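Local coordinates for glutathione S-transferase, N-terminal domain protein (Pseudomonas putida, PDB 4NAX), which probably acts as a transferase of the glutathione S-transferase superfamily and binds one glutathione disulfide per subunit of its dimer, at residues L97-G102 and A110-T115; I185-R190 and A215-R220; G203-Q206 and V210-V213. All coordinates share one frame; numbering follows the deposited sequence.

Interaction 1: L97-G102 and A110-T115; sequences LAEKSG and AQRYQT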
loop_
_atom_site.group_PDB
_atom_site.type_symbol
_atom_site.label_atom_id
_atom_site.label_comp_id
_atom_site.label_asym_id
_atom_site.label_seq_id
_atom_site.Cartn_x
_atom_site.Cartn_y
_atom_site.Cartn_z
ATOM N N LEU A 97 10.958 6.118 8.410
ATOM C CA LEU A 97 12.256 5.770 8.965
ATOM C C LEU A 97 13.389 5.954 7.979
ATOM O O LEU A 97 14.485 6.352 8.373
ATOM C CB LEU A 97 12.255 4.339 9.504
ATOM C CG LEU A 97 11.375 4.109 10.723
ATOM C CD1 LEU A 97 11.350 2.624 11.068
ATOM C CD2 LEU A 97 11.828 4.912 11.933
ATOM N N ALA A 98 13.145 5.672 6.704
ATOM C CA ALA A 98 14.154 5.891 5.681
ATOM C C ALA A 98 14.486 7.377 5.553
ATOM O O ALA A 98 15.656 7.752 5.409
ATOM C CB ALA A 98 13.685 5.352 4.353
ATOM N N GLU A 99 13.452 8.207 5.584
ATOM C CA GLU A 99 13.633 9.652 5.430
ATOM C C GLU A 99 14.254 10.286 6.683
ATOM O O GLU A 99 15.085 11.192 6.591
ATOM C CB GLU A 99 12.290 10.307 5.063
ATOM C CG GLU A 99 11.897 9.887 3.642
ATOM C CD GLU A 99 10.525 10.313 3.180
ATOM O OE1 GLU A 99 9.706 10.813 3.979
ATOM O OE2 GLU A 99 10.249 10.112 1.971
ATOM N N LYS A 100 13.884 9.771 7.850
ATOM C CA LYS A 100 14.439 10.220 9.113
ATOM C C LYS A 100 15.929 9.926 9.190
ATOM O O LYS A 100 16.718 10.765 9.616
ATOM C CB LYS A 100 13.723 9.517 10.266
ATOM C CG LYS A 100 14.242 9.844 11.657
ATOM C CD LYS A 100 13.549 8.956 12.697
ATOM C CE LYS A 100 14.139 9.084 14.081
ATOM N NZ LYS A 100 13.632 10.268 14.797
ATOM N N SER A 101 16.297 8.722 8.782
ATOM C CA SER A 101 17.674 8.228 8.916
ATOM C C SER A 101 18.577 8.546 7.727
ATOM O O SER A 101 19.805 8.452 7.819
ATOM C CB SER A 101 17.651 6.716 9.104
ATOM O OG SER A 101 17.198 6.033 7.944
ATOM N N GLY A 102 17.974 8.861 6.589
ATOM C CA GLY A 102 18.730 8.975 5.349
ATOM C C GLY A 102 19.247 7.672 4.779
ATOM O O GLY A 102 20.110 7.683 3.901
ATOM N N ALA A 110 15.055 9.900 -9.159
ATOM C CA ALA A 110 14.461 8.829 -9.962
ATOM C C ALA A 110 14.452 7.526 -9.183
ATOM O O ALA A 110 13.445 6.818 -9.194
ATOM C CB ALA A 110 15.156 8.664 -11.308
ATOM N N GLN A 111 15.548 7.211 -8.491
ATOM C CA GLN A 111 15.592 6.004 -7.667
ATOM C C GLN A 111 14.656 6.045 -6.466
ATOM O O GLN A 111 14.068 5.022 -6.098
ATOM C CB GLN A 111 17.011 5.700 -7.220
ATOM C CG GLN A 111 17.846 5.062 -8.326
ATOM C CD GLN A 111 17.407 3.636 -8.586
ATOM O OE1 GLN A 111 17.507 2.795 -7.697
ATOM N NE2 GLN A 111 16.887 3.365 -9.773
ATOM N N ARG A 112 14.498 7.227 -5.880
ATOM C CA ARG A 112 13.491 7.412 -4.843
ATOM C C ARG A 112 12.129 6.935 -5.358
ATOM O O ARG A 112 11.439 6.144 -4.711
ATOM C CB ARG A 112 13.415 8.877 -4.411
ATOM C CG ARG A 112 12.212 9.232 -3.550
ATOM C CD ARG A 112 12.153 10.748 -3.274
ATOM N NE ARG A 112 10.962 11.106 -2.523
ATOM C CZ ARG A 112 10.790 10.829 -1.228
ATOM N NH1 ARG A 112 11.761 10.257 -0.523
ATOM N NH2 ARG A 112 9.643 11.109 -0.626
ATOM N N TYR A 113 11.733 7.431 -6.526
ATOM C CA TYR A 113 10.401 7.116 -7.042
ATOM C C TYR A 113 10.278 5.657 -7.469
ATOM O O TYR A 113 9.258 5.027 -7.232
ATOM C CB TYR A 113 9.981 8.105 -8.148
ATOM C CG TYR A 113 9.941 9.521 -7.602
ATOM C CD1 TYR A 113 9.119 9.837 -6.539
ATOM C CD2 TYR A 113 10.752 10.522 -8.120
ATOM C CE1 TYR A 113 9.112 11.097 -5.978
ATOM C CE2 TYR A 113 10.769 11.789 -7.559
ATOM C CZ TYR A 113 9.953 12.072 -6.489
ATOM O OH TYR A 113 10.010 13.330 -5.923
ATOM N N GLN A 114 11.321 5.079 -8.051
ATOM C CA GLN A 114 11.274 3.649 -8.385
ATOM C C GLN A 114 11.127 2.809 -7.120
ATOM O O GLN A 114 10.411 1.797 -7.111
ATOM C CB GLN A 114 12.520 3.185 -9.139
ATOM C CG GLN A 114 12.778 3.895 -10.457
ATOM C CD GLN A 114 11.594 3.831 -11.410
ATOM O OE1 GLN A 114 11.059 2.754 -11.675
ATOM N NE2 GLN A 114 11.178 4.976 -11.906
ATOM N N THR A 115 11.783 3.230 -6.038
ATOM C CA THR A 115 11.689 2.505 -4.776
ATOM C C THR A 115 10.268 2.579 -4.209
ATOM O O THR A 115 9.684 1.568 -3.764
ATOM C CB THR A 115 12.706 3.035 -3.760
ATOM O OG1 THR A 115 14.026 2.921 -4.313
ATOM C CG2 THR A 115 12.647 2.233 -2.497
#
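At the dimer interface of this glutathione S-transferase, the Glu99–Arg112 salt bridge joins helix 90-101, the last helix of the thioredoxin-like domain, to helix 109-137, the first of the helical domain. It is the single side-chain contact between the two segments, made by long arms whose helices stay well apart: the CA atoms of Glu99 and Arg112 are 10.5 Å from each other. Arg112 meets the carboxylate end-on, with NH1 2.9 Å and NH2 2.8 Å from the same oxygen, Glu99 OE2. That oxygen lies in the guanidinium plane, while the carboxylate is turned 27° against it. NH2 arrives nearly along the C-O axis and NH1 on the anti side, both from one face of the carboxylate. With CG opposite the backbone N (chi1 168°), Arg112 is extended to NE and Glu99 beyond CG, so the two chains share the span, each reaching in from its own helix, and cross at about a right angle.

The pair is half of a larger charge cluster. Arg112 also bridges to Glu99 of the second subunit, and Glu99 OE1 takes Arg112 NH1 and Tyr113 OH of that subunit, while Gln95 NE2 in the same helix donates to OE2. Were Glu99 cut back to an alanine, the arginines of both subunits would probably lose a counter-charge, and Tyr113 OH of the second subunit this acceptor. Within helix 109-137 the aliphatic part of Arg112 rests on its neighbour, CD lying 4.0 Å above the plane of the Tyr113 ring, toward its rim.

Interaction 2: I185-R190 and A215-R220; sequences IFPWVR and ANFLER. With GDS (oxidized glutathione disulfide), chain C.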
loop_
_atom_site.group_PDB
_atom_site.type_symbol
_atom_site.label_atom_id
_atom_site.label_comp_id
_atom_site.label_asym_id
_atom_site.label_seq_id
_atom_site.Cartn_x
_atom_site.Cartn_y
_atom_site.Cartn_z
ATOM N N ILE A 185 9.039 -6.466 0.862
ATOM C CA ILE A 185 8.646 -7.608 0.046
ATOM C C ILE A 185 9.103 -8.964 0.592
ATOM O O ILE A 185 8.315 -9.905 0.679
ATOM C CB ILE A 185 9.174 -7.415 -1.394
ATOM C CG1 ILE A 185 8.401 -6.298 -2.094
ATOM C CG2 ILE A 185 9.132 -8.711 -2.182
ATOM C CD1 ILE A 185 9.050 -5.784 -3.356
ATOM N N PHE A 186 10.375 -9.073 0.969
ATOM C CA PHE A 186 10.907 -10.402 1.240
ATOM C C PHE A 186 10.373 -11.096 2.503
ATOM O O PHE A 186 10.239 -12.310 2.482
ATOM C CB PHE A 186 12.449 -10.413 1.087
ATOM C CG PHE A 186 12.826 -10.206 -0.357
ATOM C CD1 PHE A 186 12.617 -11.221 -1.275
ATOM C CD2 PHE A 186 13.277 -8.986 -0.816
ATOM C CE1 PHE A 186 12.833 -11.010 -2.631
ATOM C CE2 PHE A 186 13.511 -8.760 -2.159
ATOM C CZ PHE A 186 13.290 -9.778 -3.062
ATOM N N PRO A 187 9.995 -10.346 3.558
ATOM C CA PRO A 187 9.311 -11.050 4.664
ATOM C C PRO A 187 8.023 -11.707 4.231
ATOM O O PRO A 187 7.609 -12.730 4.813
ATOM C CB PRO A 187 9.062 -9.942 5.694
ATOM C CG PRO A 187 10.177 -8.949 5.424
ATOM C CD PRO A 187 10.249 -8.933 3.907
ATOM N N TRP A 188 7.342 -11.110 3.254
ATOM C CA TRP A 188 6.111 -11.707 2.737
ATOM C C TRP A 188 6.374 -12.939 1.871
ATOM O O TRP A 188 5.619 -13.906 1.930
ATOM C CB TRP A 188 5.275 -10.669 1.990
ATOM C CG TRP A 188 4.233 -10.059 2.871
ATOM C CD1 TRP A 188 4.187 -8.796 3.385
ATOM C CD2 TRP A 188 3.073 -10.735 3.347
ATOM N NE1 TRP A 188 3.032 -8.640 4.137
ATOM C CE2 TRP A 188 2.333 -9.822 4.115
ATOM C CE3 TRP A 188 2.587 -12.039 3.190
ATOM C CZ2 TRP A 188 1.131 -10.157 4.705
ATOM C CZ3 TRP A 188 1.408 -12.378 3.797
ATOM C CH2 TRP A 188 0.677 -11.436 4.542
ATOM N N VAL A 189 7.417 -12.886 1.045
ATOM C CA VAL A 189 7.806 -14.064 0.284
ATOM C C VAL A 189 8.137 -15.213 1.256
ATOM O O VAL A 189 7.663 -16.354 1.086
ATOM C CB VAL A 189 8.978 -13.769 -0.670
ATOM C CG1 VAL A 189 9.379 -15.031 -1.418
ATOM C CG2 VAL A 189 8.658 -12.661 -1.678
ATOM N N ARG A 190 8.934 -14.910 2.284
ATOM C CA ARG A 190 9.234 -15.910 3.314
ATOM C C ARG A 190 7.952 -16.475 3.935
ATOM O O ARG A 190 7.806 -17.694 4.090
ATOM C CB ARG A 190 10.103 -15.302 4.408
ATOM C CG ARG A 190 10.351 -16.240 5.576
ATOM C CD ARG A 190 11.187 -15.594 6.660
ATOM N NE ARG A 190 11.300 -16.430 7.845
ATOM C CZ ARG A 190 10.560 -16.312 8.947
ATOM N NH1 ARG A 190 9.644 -15.365 9.081
ATOM N NH2 ARG A 190 10.760 -17.148 9.944
ATOM N N ALA A 215 17.139 -15.589 -0.407
ATOM C CA ALA A 215 18.252 -16.172 0.358
ATOM C C ALA A 215 19.253 -15.092 0.790
ATOM O O ALA A 215 19.708 -15.078 1.935
ATOM C CB ALA A 215 18.947 -17.270 -0.428
ATOM N N ASN A 216 19.581 -14.170 -0.111
ATOM C CA ASN A 216 20.505 -13.102 0.233
ATOM C C ASN A 216 19.937 -12.225 1.383
ATOM O O ASN A 216 20.644 -11.827 2.309
ATOM C CB ASN A 216 20.770 -12.176 -0.960
ATOM C CG ASN A 216 21.486 -12.837 -2.119
ATOM O OD1 ASN A 216 21.494 -12.270 -3.236
ATOM N ND2 ASN A 216 22.105 -13.985 -1.897
ATOM N N PHE A 217 18.652 -11.914 1.299
ATOM C CA PHE A 217 17.959 -11.120 2.301
ATOM C C PHE A 217 18.050 -11.797 3.676
ATOM O O PHE A 217 18.411 -11.167 4.681
ATOM C CB PHE A 217 16.501 -10.981 1.881
ATOM C CG PHE A 217 15.655 -10.145 2.815
ATOM C CD1 PHE A 217 15.735 -8.761 2.803
ATOM C CD2 PHE A 217 14.756 -10.740 3.673
ATOM C CE1 PHE A 217 14.928 -7.996 3.628
ATOM C CE2 PHE A 217 13.936 -9.990 4.489
ATOM C CZ PHE A 217 14.008 -8.606 4.462
ATOM N N LEU A 218 17.773 -13.098 3.704
ATOM C CA LEU A 218 17.715 -13.824 4.963
ATOM C C LEU A 218 19.094 -14.017 5.603
ATOM O O LEU A 218 19.191 -14.275 6.793
ATOM C CB LEU A 218 16.983 -15.163 4.787
ATOM C CG LEU A 218 15.502 -15.051 4.429
ATOM C CD1 LEU A 218 14.926 -16.414 4.084
ATOM C CD2 LEU A 218 14.701 -14.390 5.530
ATOM N N GLU A 219 20.159 -13.881 4.825
ATOM C CA GLU A 219 21.523 -13.941 5.367
ATOM C C GLU A 219 21.907 -12.695 6.155
ATOM O O GLU A 219 22.879 -12.712 6.910
ATOM C CB GLU A 219 22.549 -14.146 4.230
ATOM C CG GLU A 219 22.518 -15.545 3.615
ATOM C CD GLU A 219 23.169 -15.627 2.235
ATOM O OE1 GLU A 219 22.935 -16.638 1.520
ATOM O OE2 GLU A 219 23.902 -14.681 1.853
ATOM N N ARG A 220 21.181 -11.597 5.960
ATOM C CA ARG A 220 21.583 -10.344 6.590
ATOM C C ARG A 220 21.360 -10.400 8.108
ATOM O O ARG A 220 20.285 -10.786 8.563
ATOM C CB ARG A 220 20.811 -9.169 6.006
ATOM C CG ARG A 220 21.069 -8.905 4.533
ATOM C CD ARG A 220 20.287 -7.709 4.033
ATOM N NE ARG A 220 20.711 -6.456 4.638
ATOM C CZ ARG A 220 21.729 -5.717 4.219
ATOM N NH1 ARG A 220 22.451 -6.077 3.160
ATOM N NH2 ARG A 220 22.002 -4.574 4.824
HETATM N N1 GDS C . -8.023 -10.125 9.967
HETATM C CA1 GDS C . -7.002 -10.902 9.268
HETATM C C1 GDS C . -7.632 -11.956 8.385
HETATM O OE1 GDS C . -6.950 -12.404 7.433
HETATM O OE2 GDS C . -8.794 -12.360 8.609
HETATM C CB1 GDS C . -6.082 -11.570 10.297
HETATM C CG1 GDS C . -4.747 -12.067 9.728
HETATM C CD1 GDS C . -3.882 -10.922 9.266
HETATM O O1 GDS C . -3.989 -9.819 9.768
HETATM N N2 GDS C . -3.033 -11.208 8.286
HETATM C CA2 GDS C . -2.075 -10.253 7.766
HETATM C C2 GDS C . -2.349 -9.942 6.319
HETATM O O2 GDS C . -2.713 -10.818 5.543
HETATM C CB2 GDS C . -0.657 -10.813 7.897
HETATM S SG2 GDS C . -0.056 -10.966 9.574
HETATM N N3 GDS C . -2.128 -8.688 5.928
HETATM C CA3 GDS C . -2.364 -8.247 4.564
HETATM C C3 GDS C . -1.441 -7.143 4.096
HETATM O OE3 GDS C . -1.866 -6.425 3.166
HETATM O OE4 GDS C . -0.318 -7.071 4.604
HETATM N N4 GDS C . -3.940 -8.042 12.208
HETATM C CA4 GDS C . -4.786 -7.894 13.372
HETATM C C4 GDS C . -6.252 -8.051 13.073
HETATM O OE5 GDS C . -7.080 -7.978 14.028
HETATM O OE6 GDS C . -6.586 -8.294 11.885
HETATM C C5 GDS C . -2.834 -7.322 12.078
HETATM O O5 GDS C . -2.507 -6.485 12.912
HETATM C CA5 GDS C . -1.963 -7.603 10.873
HETATM N N5 GDS C . -1.472 -6.350 10.308
HETATM C CB5 GDS C . -0.797 -8.485 11.322
HETATM S SG5 GDS C . 0.406 -8.855 10.044
HETATM C CA6 GDS C . -1.055 -2.844 6.893
HETATM C C6 GDS C . 0.410 -2.621 7.116
HETATM O OE7 GDS C . 0.787 -2.257 8.256
HETATM O OE8 GDS C . 1.179 -2.804 6.143
HETATM N N6 GDS C . -1.398 -2.502 5.497
HETATM C CB6 GDS C . -1.419 -4.299 7.192
HETATM C CG6 GDS C . -1.198 -4.641 8.669
HETATM C CD6 GDS C . -1.713 -6.005 9.040
HETATM O O6 GDS C . -2.272 -6.741 8.218
#
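One face of the Phe217 ring is occupied by Phe186 CB, which sits 3.6 Å from the ring centroid in a CH-pi contact and comes closest to CD2, at 3.5 Å. Near the far end of the same ring, Pro187 CD approaches CZ at 3.8 Å, obliquely, the proline crossing the phenylalanine at about a right angle. The Phe186 ring itself turns away from this meeting point: the two phenyl planes are 42° apart with centroids 5.7 Å from each other, so it is CB that touches, while one face of the Phe186 ring has Ile185 CG2 above its centre. A chi1 of -179° sets the Phe217 ring trans to the backbone N, carrying it toward helix 180-193. On the flank, Arg190 CD passes Leu218 CD2 at 3.9 Å, and Arg190 NE goes on to a salt bridge with Glu194.

These are two helices of the all-helical C-terminal domain of the glutathione S-transferase fold, crossing steeply at -106° with segment axes 10.2 Å apart. Pro187 lacks an N-H, and the helix kinks here. Ile36 of helix 31-41 touches both Pro187 and Phe217, bringing the thioredoxin-like domain against the contact.

Trp188 leaves helix 180-193 toward the bound glutathione disulfide: CZ2 is 3.4 Å from the ligand atom OE4, and ligand C2 lies at the edge of the indole, in its plane. Its NE1 donates to Asn30 OD1, and Asn30 ND2 in turn bonds the ligand. No hydrogen bond passes between the two segments; CH-pi and apolar contacts hold them, so the contact depends on how well the carbon surfaces fit.

Interaction 3: G203-Q206 and V210-V213; sequences GFDQ and VQRV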
loop_
_atom_site.group_PDB
_atom_site.type_symbol
_atom_site.label_atom_id
_atom_site.label_comp_id
_atom_site.label_asym_id
_atom_site.label_seq_id
_atom_site.Cartn_x
_atom_site.Cartn_y
_atom_site.Cartn_z
ATOM N N GLY A 203 4.202 -22.983 -6.820
ATOM C CA GLY A 203 5.247 -23.411 -7.746
ATOM C C GLY A 203 6.508 -22.590 -7.558
ATOM O O GLY A 203 7.107 -22.119 -8.522
ATOM N N PHE A 204 6.923 -22.429 -6.306
ATOM C CA PHE A 204 7.987 -21.483 -5.946
ATOM C C PHE A 204 9.317 -21.796 -6.607
ATOM O O PHE A 204 10.101 -20.895 -6.909
ATOM C CB PHE A 204 8.184 -21.434 -4.421
ATOM C CG PHE A 204 9.078 -20.310 -3.959
ATOM C CD1 PHE A 204 8.738 -18.984 -4.216
ATOM C CD2 PHE A 204 10.232 -20.563 -3.243
ATOM C CE1 PHE A 204 9.545 -17.955 -3.794
ATOM C CE2 PHE A 204 11.034 -19.529 -2.807
ATOM C CZ PHE A 204 10.695 -18.221 -3.088
ATOM N N ASP A 205 9.578 -23.081 -6.834
ATOM C CA ASP A 205 10.856 -23.470 -7.395
ATOM C C ASP A 205 11.067 -22.941 -8.815
ATOM O O ASP A 205 12.202 -22.941 -9.301
ATOM C CB ASP A 205 11.077 -24.982 -7.282
ATOM C CG ASP A 205 11.442 -25.389 -5.873
ATOM O OD1 ASP A 205 12.420 -24.833 -5.324
ATOM O OD2 ASP A 205 10.744 -26.248 -5.301
ATOM N N GLN A 206 10.011 -22.445 -9.465
ATOM C CA GLN A 206 10.201 -21.849 -10.783
ATOM C C GLN A 206 10.750 -20.410 -10.745
ATOM O O GLN A 206 11.191 -19.897 -11.772
ATOM C CB GLN A 206 8.920 -21.922 -11.611
ATOM C CG GLN A 206 7.869 -20.882 -11.300
ATOM C CD GLN A 206 6.527 -21.225 -11.925
ATOM O OE1 GLN A 206 6.394 -21.227 -13.145
ATOM N NE2 GLN A 206 5.524 -21.512 -11.090
ATOM N N VAL A 210 13.739 -14.778 -7.506
ATOM C CA VAL A 210 13.143 -14.520 -6.198
ATOM C C VAL A 210 13.824 -15.376 -5.124
ATOM O O VAL A 210 14.130 -14.893 -4.038
ATOM C CB VAL A 210 11.635 -14.785 -6.204
ATOM C CG1 VAL A 210 11.043 -14.531 -4.829
ATOM C CG2 VAL A 210 10.931 -13.901 -7.229
ATOM N N GLN A 211 14.084 -16.653 -5.434
ATOM C CA GLN A 211 14.772 -17.536 -4.488
ATOM C C GLN A 211 16.154 -17.001 -4.129
ATOM O O GLN A 211 16.543 -16.986 -2.963
ATOM C CB GLN A 211 14.945 -18.931 -5.077
ATOM C CG GLN A 211 13.671 -19.743 -5.180
ATOM C CD GLN A 211 13.883 -21.024 -5.960
ATOM O OE1 GLN A 211 13.049 -21.410 -6.776
ATOM N NE2 GLN A 211 15.019 -21.673 -5.731
ATOM N N ARG A 212 16.898 -16.573 -5.144
ATOM C CA ARG A 212 18.238 -16.049 -4.941
ATOM C C ARG A 212 18.238 -14.824 -4.034
ATOM O O ARG A 212 19.031 -14.731 -3.092
ATOM C CB ARG A 212 18.878 -15.711 -6.284
ATOM C CG ARG A 212 20.177 -14.931 -6.203
ATOM C CD ARG A 212 20.775 -14.722 -7.589
ATOM N NE ARG A 212 19.855 -13.963 -8.445
ATOM C CZ ARG A 212 19.716 -12.641 -8.422
ATOM N NH1 ARG A 212 20.450 -11.889 -7.615
ATOM N NH2 ARG A 212 18.822 -12.058 -9.202
ATOM N N VAL A 213 17.365 -13.870 -4.330
ATOM C CA VAL A 213 17.346 -12.619 -3.572
ATOM C C VAL A 213 16.776 -12.845 -2.154
ATOM O O VAL A 213 17.287 -12.279 -1.181
ATOM C CB VAL A 213 16.625 -11.512 -4.356
ATOM C CG1 VAL A 213 16.562 -10.238 -3.534
ATOM C CG2 VAL A 213 17.370 -11.257 -5.659
#
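Just ahead of Phe204, whose ring meets Val210 and Gln211, the chain turns at Gly203 with a positive phi of 59°, a value that suits glycine. Phe204 then opens a short 3-10 turn and carries the apolar part of the contact. Its side chain is turned beside its own carbonyl carbon (chi1 -169°), which lays the ring out over the start of helix 208-219. The ring reaches two residues of that helix with different atoms: CE1 is 3.9 Å from Val210 CG1, whereas CE2 comes within 3.6 Å of Gln211 CG. Both approach obliquely, and the ring and the glutamine chain run past each other in opposite directions.

The setting is the helical C-terminal domain of the glutathione S-transferase fold, where this turn leads into helix 208-219. Phe204 also packs on Val193 of helix 180-193, and the first turn of helix 208-219 is tied to helix 148-168 by Val210 N bonding to Asp165 OD1.

Asp205 follows, on the exposed side. It borders the side chain of Gln211, which was modelled in two conformers and whose amide is probably turned over, so the placement of that amide is doubtful. The backbone O of Asp205 accepts from Lys208 NZ. Gln206 points away from the helix and folds back on the turn instead: its backbone N and its NE2 each lie 3.1 Å from Gly203 O, reaching that oxygen from opposite faces of the carbonyl plane.

Overall arrangement
From the N terminus, interaction 1 comes first, closing the short connection between helix 90-101 and helix 109-137, where the thioredoxin-like domain passes into the helical one. It is complete before interaction 2 opens and stands apart from it, with centres 20 Å apart and nearest atoms about 7 Å away. Interaction 2 closes a longer loop between helices 180-193 and 208-219, and interaction 3 is nested inside it, fastening the 203-206 turn to the beginning of helix 208-219. These last two share that helix and touch: Phe186 CZ packs 3.3 Å from Val213 CG1, and Val189 meets both Phe204 and Val210. They join helix 180-193, the 203-206 turn and helix 208-219 within the helical domain.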